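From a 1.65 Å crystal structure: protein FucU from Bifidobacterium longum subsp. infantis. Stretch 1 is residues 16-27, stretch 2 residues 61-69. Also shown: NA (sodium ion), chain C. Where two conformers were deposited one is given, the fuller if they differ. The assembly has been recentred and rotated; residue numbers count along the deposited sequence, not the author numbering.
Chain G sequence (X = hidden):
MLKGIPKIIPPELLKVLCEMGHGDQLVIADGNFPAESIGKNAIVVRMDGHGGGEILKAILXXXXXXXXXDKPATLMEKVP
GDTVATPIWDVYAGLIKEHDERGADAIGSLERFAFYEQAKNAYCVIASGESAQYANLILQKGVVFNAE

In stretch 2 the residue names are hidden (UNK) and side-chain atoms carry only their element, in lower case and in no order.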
# COMPACT_ATOMS: atom_id res chain seq x y z
N VAL G 16 2.56 -20.65 -5.52
CA VAL G 16 3.13 -20.30 -6.83
C VAL G 16 3.06 -21.49 -7.79
O VAL G 16 2.61 -21.34 -8.92
CB VAL G 16 4.59 -19.80 -6.68
CG1 VAL G 16 5.34 -19.85 -8.02
CG2 VAL G 16 4.61 -18.39 -6.11
N LEU G 17 3.50 -22.67 -7.34
CA LEU G 17 3.54 -23.86 -8.19
C LEU G 17 2.15 -24.24 -8.67
O LEU G 17 1.96 -24.65 -9.83
CB LEU G 17 4.21 -25.03 -7.47
CG LEU G 17 5.70 -24.80 -7.16
CD1 LEU G 17 6.22 -25.86 -6.20
CD2 LEU G 17 6.55 -24.77 -8.46
N CYS G 18 1.17 -24.07 -7.79
CA CYS G 18 -0.21 -24.40 -8.13
C CYS G 18 -0.83 -23.41 -9.11
O CYS G 18 -1.58 -23.80 -10.02
CB CYS G 18 -1.05 -24.51 -6.86
SG CYS G 18 -0.63 -25.98 -5.93
N GLU G 19 -0.53 -22.14 -8.94
CA GLU G 19 -1.17 -21.17 -9.80
C GLU G 19 -0.48 -20.95 -11.15
O GLU G 19 -1.06 -20.34 -12.05
CB GLU G 19 -1.41 -19.87 -9.07
CG GLU G 19 -0.15 -19.06 -8.88
CD GLU G 19 -0.23 -18.04 -7.73
OE1 GLU G 19 -1.26 -17.84 -7.06
OE2 GLU G 19 0.80 -17.41 -7.50
N MSE G 20 0.75 -21.45 -11.30
CA MSE G 20 1.35 -21.50 -12.64
C MSE G 20 0.56 -22.43 -13.54
O MSE G 20 0.01 -23.45 -13.08
CB MSE G 20 2.81 -21.96 -12.53
CG MSE G 20 3.66 -20.89 -11.92
SE MSE G 20 5.51 -21.46 -11.56
CE MSE G 20 6.21 -21.67 -13.42
N GLY G 21 0.51 -22.07 -14.81
CA GLY G 21 -0.19 -22.86 -15.82
C GLY G 21 0.74 -23.21 -16.97
O GLY G 21 1.95 -22.95 -16.94
N HIS G 22 0.15 -23.80 -18.01
CA HIS G 22 0.91 -24.29 -19.15
C HIS G 22 1.74 -23.19 -19.85
O HIS G 22 1.22 -22.18 -20.33
CB HIS G 22 -0.09 -24.94 -20.12
CG HIS G 22 0.56 -25.70 -21.22
ND1 HIS G 22 -0.11 -26.01 -22.39
CD2 HIS G 22 1.80 -26.23 -21.34
CE1 HIS G 22 0.70 -26.70 -23.18
NE2 HIS G 22 1.86 -26.85 -22.56
N GLY G 23 3.06 -23.40 -19.89
CA GLY G 23 3.96 -22.42 -20.47
C GLY G 23 4.64 -21.47 -19.51
O GLY G 23 5.65 -20.84 -19.86
N ASP G 24 4.10 -21.32 -18.30
CA ASP G 24 4.75 -20.48 -17.29
C ASP G 24 6.12 -21.03 -16.95
O ASP G 24 6.33 -22.25 -16.98
CB ASP G 24 3.93 -20.40 -15.99
CG ASP G 24 2.81 -19.38 -16.06
OD1 ASP G 24 2.93 -18.37 -16.79
OD2 ASP G 24 1.81 -19.59 -15.34
N GLN G 25 7.05 -20.13 -16.63
CA GLN G 25 8.43 -20.50 -16.27
C GLN G 25 8.80 -20.06 -14.86
O GLN G 25 8.35 -19.03 -14.36
CB GLN G 25 9.42 -19.90 -17.26
CG GLN G 25 9.28 -20.49 -18.65
CD GLN G 25 10.22 -19.87 -19.65
OE1 GLN G 25 10.94 -18.92 -19.34
NE2 GLN G 25 10.20 -20.39 -20.88
N LEU G 26 9.64 -20.86 -14.22
CA LEU G 26 10.28 -20.41 -13.01
C LEU G 26 11.79 -20.61 -13.16
O LEU G 26 12.25 -21.41 -13.99
CB LEU G 26 9.74 -21.15 -11.77
CG LEU G 26 9.95 -22.67 -11.68
CD1 LEU G 26 11.40 -23.03 -11.34
CD2 LEU G 26 9.02 -23.27 -10.65
N VAL G 27 12.55 -19.90 -12.35
CA VAL G 27 14.00 -20.01 -12.40
C VAL G 27 14.49 -20.53 -11.06
O VAL G 27 14.16 -19.98 -10.01
CB VAL G 27 14.65 -18.63 -12.62
CG1 VAL G 27 16.18 -18.75 -12.64
CG2 VAL G 27 14.17 -17.98 -13.92
N UNK G 61 8.52 -33.23 -8.12
CA UNK G 61 7.45 -34.06 -7.54
C UNK G 61 6.06 -33.44 -7.74
O UNK G 61 5.05 -34.16 -7.72
o UNK G 61 7.47 -33.21 -5.28
c UNK G 61 9.09 -34.91 -5.82
c UNK G 61 7.69 -34.39 -6.06
N UNK G 62 5.99 -32.13 -7.94
CA UNK G 62 4.70 -31.46 -8.09
C UNK G 62 4.50 -30.67 -9.39
O UNK G 62 3.42 -30.14 -9.65
c UNK G 62 5.45 -29.47 -6.70
c UNK G 62 4.39 -30.55 -6.87
c UNK G 62 4.25 -31.39 -5.61
N UNK G 63 5.53 -30.64 -10.23
CA UNK G 63 5.58 -29.70 -11.36
C UNK G 63 5.90 -30.49 -12.61
O UNK G 63 7.03 -30.98 -12.78
c UNK G 63 7.62 -27.73 -13.22
c UNK G 63 7.81 -26.68 -14.13
c UNK G 63 6.27 -26.31 -11.85
c UNK G 63 6.45 -25.23 -12.75
c UNK G 63 6.68 -28.68 -11.07
c UNK G 63 6.83 -27.56 -12.09
c UNK G 63 7.23 -25.42 -13.90
N UNK G 64 4.91 -30.65 -13.49
CA UNK G 64 5.15 -31.35 -14.75
C UNK G 64 5.94 -30.49 -15.73
O UNK G 64 5.66 -29.28 -15.90
c UNK G 64 3.72 -31.61 -15.29
c UNK G 64 3.53 -30.11 -13.40
c UNK G 64 2.92 -30.49 -14.75
N UNK G 65 6.95 -31.09 -16.36
CA UNK G 65 7.72 -30.38 -17.37
C UNK G 65 7.00 -30.42 -18.69
O UNK G 65 6.51 -31.49 -19.10
c UNK G 65 10.10 -30.77 -16.40
c UNK G 65 11.35 -31.58 -16.66
c UNK G 65 10.42 -29.27 -16.29
c UNK G 65 9.10 -31.01 -17.53
N UNK G 66 7.00 -29.28 -19.39
CA UNK G 66 6.28 -29.10 -20.64
C UNK G 66 6.72 -30.06 -21.75
O UNK G 66 7.91 -30.09 -22.11
c UNK G 66 5.32 -27.25 -22.10
o UNK G 66 4.45 -28.09 -22.47
c UNK G 66 6.41 -27.66 -21.12
o UNK G 66 5.35 -26.07 -22.52
N UNK G 67 5.75 -30.80 -22.29
CA UNK G 67 6.00 -31.71 -23.42
C UNK G 67 5.66 -31.05 -24.77
O UNK G 67 5.89 -31.66 -25.81
c UNK G 67 5.16 -33.02 -23.29
o UNK G 67 3.77 -32.70 -23.33
c UNK G 67 5.49 -33.78 -22.00
N UNK G 68 5.13 -29.83 -24.73
CA UNK G 68 4.82 -29.06 -25.95
C UNK G 68 6.02 -28.32 -26.52
O UNK G 68 5.94 -27.69 -27.58
c UNK G 68 2.06 -29.64 -24.56
c UNK G 68 2.33 -28.75 -25.60
c UNK G 68 -0.17 -30.01 -25.39
o UNK G 68 -1.38 -30.64 -25.29
c UNK G 68 1.33 -28.51 -26.54
c UNK G 68 0.81 -30.27 -24.44
c UNK G 68 3.67 -28.08 -25.71
c UNK G 68 0.08 -29.14 -26.44
N UNK G 69 7.14 -28.38 -25.81
CA UNK G 69 8.44 -27.93 -26.34
C UNK G 69 9.42 -29.07 -26.15
O UNK G 69 9.24 -29.89 -25.27
c UNK G 69 9.02 -26.66 -25.63
c UNK G 69 8.22 -25.43 -25.96
c UNK G 69 9.15 -26.86 -24.10
NA NA C . 2.84 -31.20 -21.12
O HOH W 1 2.81 -27.55 -10.31

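Position 61 has three side-chain atoms, a carbon carrying one oxygen and one carbon. It is exposed and out of reach of stretch 1, and its oxygen is hydrogen-bonded elsewhere in the structure. This is T61, a small polar residue at ease near solvent.

Position 62 carries three carbons, the first forked into two. One of the outer carbons lies 3.7 Å from CD1 of L17, and no polar atom is present: a beta-branched V62, whose CG2 makes that contact. Its backbone also takes part, since a water donates hydrogen bonds to V62 O (2.7 Å) and to L17 O (3.1 Å), linking the two stretches beside the apolar contact.

Position 63 shows one carbon followed by a ring of six carbons, with no oxygen on the ring. The ring is buried among L17, M20 and L26, so a plain hydrocarbon ring fits: F63. L17 CD2 is 3.7 Å from F63 CD1, and L26 CD2 is 3.9 Å from F63 CE1. CE of M20, a selenomethionine, approaches F63 CE1 to 3.6 Å near the ring plane, with SE also at the ring edge, 5.4 Å from the centroid.

At position 64 three carbons close a ring onto the backbone nitrogen, which identifies P64. It does not touch stretch 1; its ring holds phi at -74°, suiting an extended loop.

Position 65 has four carbons forked at the second, hence L65. Its apolar side chain is buried, but not against stretch 1.

Position 66 has two carbons, the second bearing two oxygens. One oxygen is 2.9 Å from NE2 of H22, and a short carboxylate is the match: D66. H22 NE2 donates to D66 OD1, which also accepts from the backbone N of position 68 at 2.9 Å.

Position 67 again has a carbon carrying one oxygen and one carbon, without contact to stretch 1. It is T67, whose OG1 lies 2.8 Å from the sodium ion; a hydroxyl oxygen, with its lone pairs, is a suitable ligand for the cation.

Position 68 has one carbon leading to a six-carbon ring that bears an oxygen. The edge of the H22 ring points at the face of this ring, with centroids 4.6 Å apart and planes at 72°. The ring with its hydroxyl identifies Y68: the flat face receives the histidine edge, and OH is hydrogen-bonded elsewhere in the structure.

Position 69 has three carbons forked at the first and lies beyond the reach of stretch 1. It is V69, partly exposed; nothing in this contact calls for its side chain.

The contact thus has two centers. F63 packs with side chains from the helix, the residue after it and the strand, while D66 and Y68 engage H22 in the intervening turn, one through a hydrogen bond and the other through its aromatic face.

Stretch 2, residues 61-69: TVFPLDTYV
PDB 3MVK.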